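D-mandelate dehydrogenase (Rhodotorula graminis, PDB 2W2K) probably catalyses NAD(P)H-dependent interconversion of D-mandelate and the matching 2-oxoacid. Local coordinates at residues Leu126-Ala138 against Val150-His164. Sequence-based numbering, arbitrary orientation.
Sequences LSVFRLASYSERA and VHLEIGKSAHNPRGH
Tyr134 OH donates a hydrogen bond of 2.7 Å to Glu153 OE1, on the syn side of the carboxylate. The ring and carboxylate planes stand 70° apart. Lys297 forms a salt bridge with the other oxygen, Glu153 OE2. A second direct bond is between backbones: His159 N gives a nearly straight bond of 3.1 Å to Phe129 O. Water 1 also donates to Phe129 O and joins it to Ser157 O. Water 2 bridges Arg130 NH1 and Asn160 OD1; NH1 also bonds the backbone of a neighbouring subunit.

The other main contacts are packing of rings and aliphatic groups. Pro161 CA sits over the Phe129 ring as a CH-pi contact, 4.0 Å from its centroid. CE2 of that ring lies over a face of His164. Tyr134 CE2 comes within 3.8 Å of Val150 CG1, because chi1 of -176° carries the ring away from its own backbone N toward the helix of Val150. A phenylalanine here would probably leave Glu153 OE1 without its hydroxyl partner. Ile154 CD1 meets Ser135 CB at 3.6 Å.

Helix pieces 132-138 and 150-154 run nearly antiparallel, as arms of a helical hairpin at the Rossmann-type domain. The chain then runs past the end of helix 114-130 into strand 165-169, while Phe129 packs on strands 223-226 and 250-254.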
# COMPACT_ATOMS: atom_id res chain seq x y z
N LEU B 126 -4.50 -2.69 -1.11
CA LEU B 126 -3.37 -3.37 -1.75
C LEU B 126 -3.06 -4.71 -1.04
O LEU B 126 -2.92 -5.74 -1.70
CB LEU B 126 -2.13 -2.46 -1.83
CG LEU B 126 -2.20 -1.30 -2.85
CD1 LEU B 126 -1.24 -0.12 -2.50
CD2 LEU B 126 -1.96 -1.77 -4.29
N SER B 127 -2.99 -4.70 0.30
CA SER B 127 -2.73 -5.94 1.06
C SER B 127 -3.71 -7.10 0.78
O SER B 127 -3.28 -8.25 0.58
CB SER B 127 -2.63 -5.66 2.59
OG SER B 127 -2.18 -6.81 3.28
N VAL B 128 -5.01 -6.81 0.76
CA VAL B 128 -6.03 -7.87 0.59
C VAL B 128 -6.11 -8.42 -0.85
O VAL B 128 -6.49 -9.59 -1.05
CB VAL B 128 -7.47 -7.46 1.14
CG1 VAL B 128 -7.42 -7.15 2.66
CG2 VAL B 128 -8.09 -6.28 0.37
N PHE B 129 -5.76 -7.59 -1.84
CA PHE B 129 -5.72 -8.05 -3.24
C PHE B 129 -4.47 -8.90 -3.53
O PHE B 129 -4.54 -9.88 -4.30
CB PHE B 129 -5.80 -6.86 -4.24
CG PHE B 129 -7.22 -6.49 -4.67
CD1 PHE B 129 -7.88 -5.39 -4.10
CD2 PHE B 129 -7.89 -7.22 -5.69
CE1 PHE B 129 -9.19 -5.03 -4.50
CE2 PHE B 129 -9.20 -6.88 -6.10
CZ PHE B 129 -9.86 -5.79 -5.50
N ARG B 130 -3.35 -8.56 -2.89
CA ARG B 130 -2.01 -9.15 -3.19
C ARG B 130 -1.53 -10.26 -2.22
O ARG B 130 -0.53 -10.95 -2.48
CB ARG B 130 -0.97 -8.00 -3.28
CG ARG B 130 -1.33 -6.94 -4.39
CD ARG B 130 -1.46 -7.58 -5.86
NE ARG B 130 -0.16 -8.17 -6.20
CZ ARG B 130 0.87 -7.50 -6.74
NH1 ARG B 130 0.73 -6.22 -7.12
NH2 ARG B 130 2.04 -8.13 -6.88
N LEU B 131 -2.28 -10.44 -1.13
CA LEU B 131 -1.93 -11.37 -0.02
C LEU B 131 -0.53 -11.06 0.58
O LEU B 131 0.26 -11.95 0.89
CB LEU B 131 -2.08 -12.86 -0.46
CG LEU B 131 -3.44 -13.17 -1.15
CD1 LEU B 131 -3.48 -14.58 -1.73
CD2 LEU B 131 -4.63 -12.90 -0.20
N ALA B 132 -0.26 -9.77 0.77
CA ALA B 132 1.07 -9.30 1.20
C ALA B 132 1.37 -9.60 2.67
O ALA B 132 2.54 -9.80 3.06
CB ALA B 132 1.22 -7.80 0.91
N SER B 133 0.32 -9.62 3.49
CA SER B 133 0.46 -9.92 4.92
C SER B 133 1.03 -11.34 5.14
O SER B 133 1.95 -11.53 5.95
CB SER B 133 -0.87 -9.71 5.65
OG SER B 133 -0.70 -9.91 7.05
N TYR B 134 0.48 -12.30 4.40
CA TYR B 134 0.95 -13.70 4.40
C TYR B 134 2.40 -13.79 3.87
O TYR B 134 3.24 -14.51 4.45
CB TYR B 134 -0.00 -14.54 3.54
CG TYR B 134 0.26 -16.04 3.48
CD1 TYR B 134 0.27 -16.82 4.64
CD2 TYR B 134 0.46 -16.67 2.25
CE1 TYR B 134 0.50 -18.21 4.59
CE2 TYR B 134 0.68 -18.06 2.18
CZ TYR B 134 0.69 -18.82 3.35
OH TYR B 134 0.89 -20.19 3.30
N SER B 135 2.69 -13.09 2.78
CA SER B 135 4.04 -13.02 2.23
C SER B 135 5.08 -12.49 3.24
O SER B 135 6.19 -13.04 3.32
CB SER B 135 4.05 -12.17 0.93
OG SER B 135 5.28 -12.27 0.23
N GLU B 136 4.74 -11.43 4.00
CA GLU B 136 5.66 -10.91 5.03
C GLU B 136 5.99 -11.99 6.08
O GLU B 136 7.17 -12.21 6.43
CB GLU B 136 5.11 -9.64 5.73
CG GLU B 136 5.01 -8.38 4.84
CD GLU B 136 5.01 -7.04 5.63
OE1 GLU B 136 5.59 -6.97 6.74
OE2 GLU B 136 4.45 -6.03 5.14
N ARG B 137 4.97 -12.68 6.58
CA ARG B 137 5.19 -13.73 7.61
C ARG B 137 6.08 -14.88 7.14
O ARG B 137 6.93 -15.36 7.90
CB ARG B 137 3.86 -14.22 8.20
CG ARG B 137 3.22 -13.18 9.10
CD ARG B 137 2.14 -13.69 10.04
NE ARG B 137 1.14 -14.57 9.43
CZ ARG B 137 0.12 -14.17 8.68
NH1 ARG B 137 -0.07 -12.91 8.35
NH2 ARG B 137 -0.72 -15.08 8.22
N ALA B 138 5.90 -15.29 5.88
CA ALA B 138 6.78 -16.28 5.22
C ALA B 138 8.24 -15.80 5.10
O ALA B 138 9.18 -16.57 5.38
CB ALA B 138 6.23 -16.64 3.85
N VAL B 150 5.75 -20.28 -0.69
CA VAL B 150 4.73 -19.21 -0.54
C VAL B 150 4.67 -18.27 -1.76
O VAL B 150 3.59 -17.82 -2.13
CB VAL B 150 4.89 -18.46 0.80
CG1 VAL B 150 4.08 -17.15 0.81
CG2 VAL B 150 4.43 -19.36 1.94
N HIS B 151 5.82 -18.04 -2.39
CA HIS B 151 5.93 -17.32 -3.68
C HIS B 151 5.00 -17.96 -4.72
O HIS B 151 4.23 -17.26 -5.39
CB HIS B 151 7.38 -17.31 -4.17
CG HIS B 151 7.58 -16.61 -5.49
ND1 HIS B 151 7.55 -17.27 -6.70
CD2 HIS B 151 7.84 -15.32 -5.77
CE1 HIS B 151 7.76 -16.40 -7.67
NE2 HIS B 151 7.95 -15.21 -7.14
N LEU B 152 5.04 -19.29 -4.82
CA LEU B 152 4.18 -20.02 -5.78
C LEU B 152 2.70 -20.04 -5.35
O LEU B 152 1.82 -19.82 -6.18
CB LEU B 152 4.71 -21.43 -6.04
CG LEU B 152 6.09 -21.52 -6.73
CD1 LEU B 152 6.50 -22.97 -6.95
CD2 LEU B 152 6.16 -20.74 -8.07
N GLU B 153 2.45 -20.29 -4.06
CA GLU B 153 1.09 -20.36 -3.53
C GLU B 153 0.29 -19.07 -3.79
O GLU B 153 -0.88 -19.12 -4.20
CB GLU B 153 1.12 -20.70 -2.02
CG GLU B 153 -0.27 -20.96 -1.38
CD GLU B 153 -0.25 -20.96 0.16
OE1 GLU B 153 0.82 -21.19 0.77
OE2 GLU B 153 -1.33 -20.74 0.76
N ILE B 154 0.93 -17.92 -3.55
CA ILE B 154 0.27 -16.59 -3.72
C ILE B 154 -0.20 -16.35 -5.18
O ILE B 154 -1.19 -15.67 -5.42
CB ILE B 154 1.17 -15.43 -3.15
CG1 ILE B 154 1.20 -15.53 -1.61
CG2 ILE B 154 0.70 -14.01 -3.61
CD1 ILE B 154 2.23 -14.62 -0.90
N GLY B 155 0.52 -16.92 -6.15
CA GLY B 155 0.18 -16.78 -7.56
C GLY B 155 -1.14 -17.42 -7.94
O GLY B 155 -1.72 -17.07 -8.98
N LYS B 156 -1.62 -18.36 -7.12
CA LYS B 156 -2.93 -19.01 -7.35
C LYS B 156 -4.15 -18.12 -7.03
O LYS B 156 -5.26 -18.45 -7.43
CB LYS B 156 -3.07 -20.30 -6.52
CG LYS B 156 -1.95 -21.35 -6.73
CD LYS B 156 -1.60 -21.55 -8.21
N SER B 157 -3.95 -17.04 -6.26
CA SER B 157 -5.09 -16.28 -5.70
C SER B 157 -4.97 -14.75 -5.77
O SER B 157 -5.97 -14.03 -5.60
CB SER B 157 -5.36 -16.66 -4.22
OG SER B 157 -5.65 -18.05 -4.04
N ALA B 158 -3.76 -14.25 -5.99
CA ALA B 158 -3.54 -12.79 -6.03
C ALA B 158 -4.04 -12.12 -7.35
O ALA B 158 -3.88 -12.70 -8.44
CB ALA B 158 -2.04 -12.48 -5.79
N HIS B 159 -4.63 -10.92 -7.23
CA HIS B 159 -5.16 -10.13 -8.38
C HIS B 159 -4.73 -8.64 -8.36
O HIS B 159 -4.54 -8.08 -7.27
CB HIS B 159 -6.70 -10.19 -8.38
CG HIS B 159 -7.27 -11.35 -9.15
ND1 HIS B 159 -7.79 -12.47 -8.54
CD2 HIS B 159 -7.41 -11.55 -10.48
CE1 HIS B 159 -8.21 -13.32 -9.46
NE2 HIS B 159 -7.99 -12.79 -10.65
N ASN B 160 -4.57 -7.99 -9.54
CA ASN B 160 -4.46 -6.50 -9.56
C ASN B 160 -5.81 -5.85 -9.20
O ASN B 160 -6.85 -6.31 -9.67
CB ASN B 160 -4.01 -5.95 -10.94
CG ASN B 160 -2.61 -6.39 -11.35
OD1 ASN B 160 -1.71 -6.54 -10.51
ND2 ASN B 160 -2.40 -6.58 -12.66
N PRO B 161 -5.80 -4.80 -8.33
CA PRO B 161 -7.06 -4.03 -8.14
C PRO B 161 -7.67 -3.50 -9.46
O PRO B 161 -8.92 -3.41 -9.59
CB PRO B 161 -6.63 -2.88 -7.19
CG PRO B 161 -5.45 -3.48 -6.39
CD PRO B 161 -4.71 -4.29 -7.46
N ARG B 162 -6.80 -3.17 -10.44
CA ARG B 162 -7.22 -2.58 -11.73
C ARG B 162 -8.41 -3.34 -12.34
O ARG B 162 -8.36 -4.56 -12.50
CB ARG B 162 -6.04 -2.55 -12.74
CG ARG B 162 -6.37 -1.82 -14.06
CD ARG B 162 -5.10 -1.70 -14.91
NE ARG B 162 -5.40 -1.23 -16.27
N GLY B 163 -9.46 -2.59 -12.68
CA GLY B 163 -10.66 -3.11 -13.39
C GLY B 163 -11.68 -3.81 -12.50
O GLY B 163 -12.77 -4.18 -12.98
N HIS B 164 -11.35 -3.97 -11.22
CA HIS B 164 -12.29 -4.55 -10.23
C HIS B 164 -13.09 -3.45 -9.55
O HIS B 164 -12.70 -2.27 -9.59
CB HIS B 164 -11.56 -5.40 -9.18
CG HIS B 164 -10.91 -6.64 -9.74
ND1 HIS B 164 -9.62 -6.64 -10.24
CD2 HIS B 164 -11.35 -7.92 -9.84
CE1 HIS B 164 -9.31 -7.86 -10.65
NE2 HIS B 164 -10.35 -8.65 -10.43
O HOH W 1 -6.90 -11.40 -4.73
O HOH W 2 -1.56 -5.03 -8.23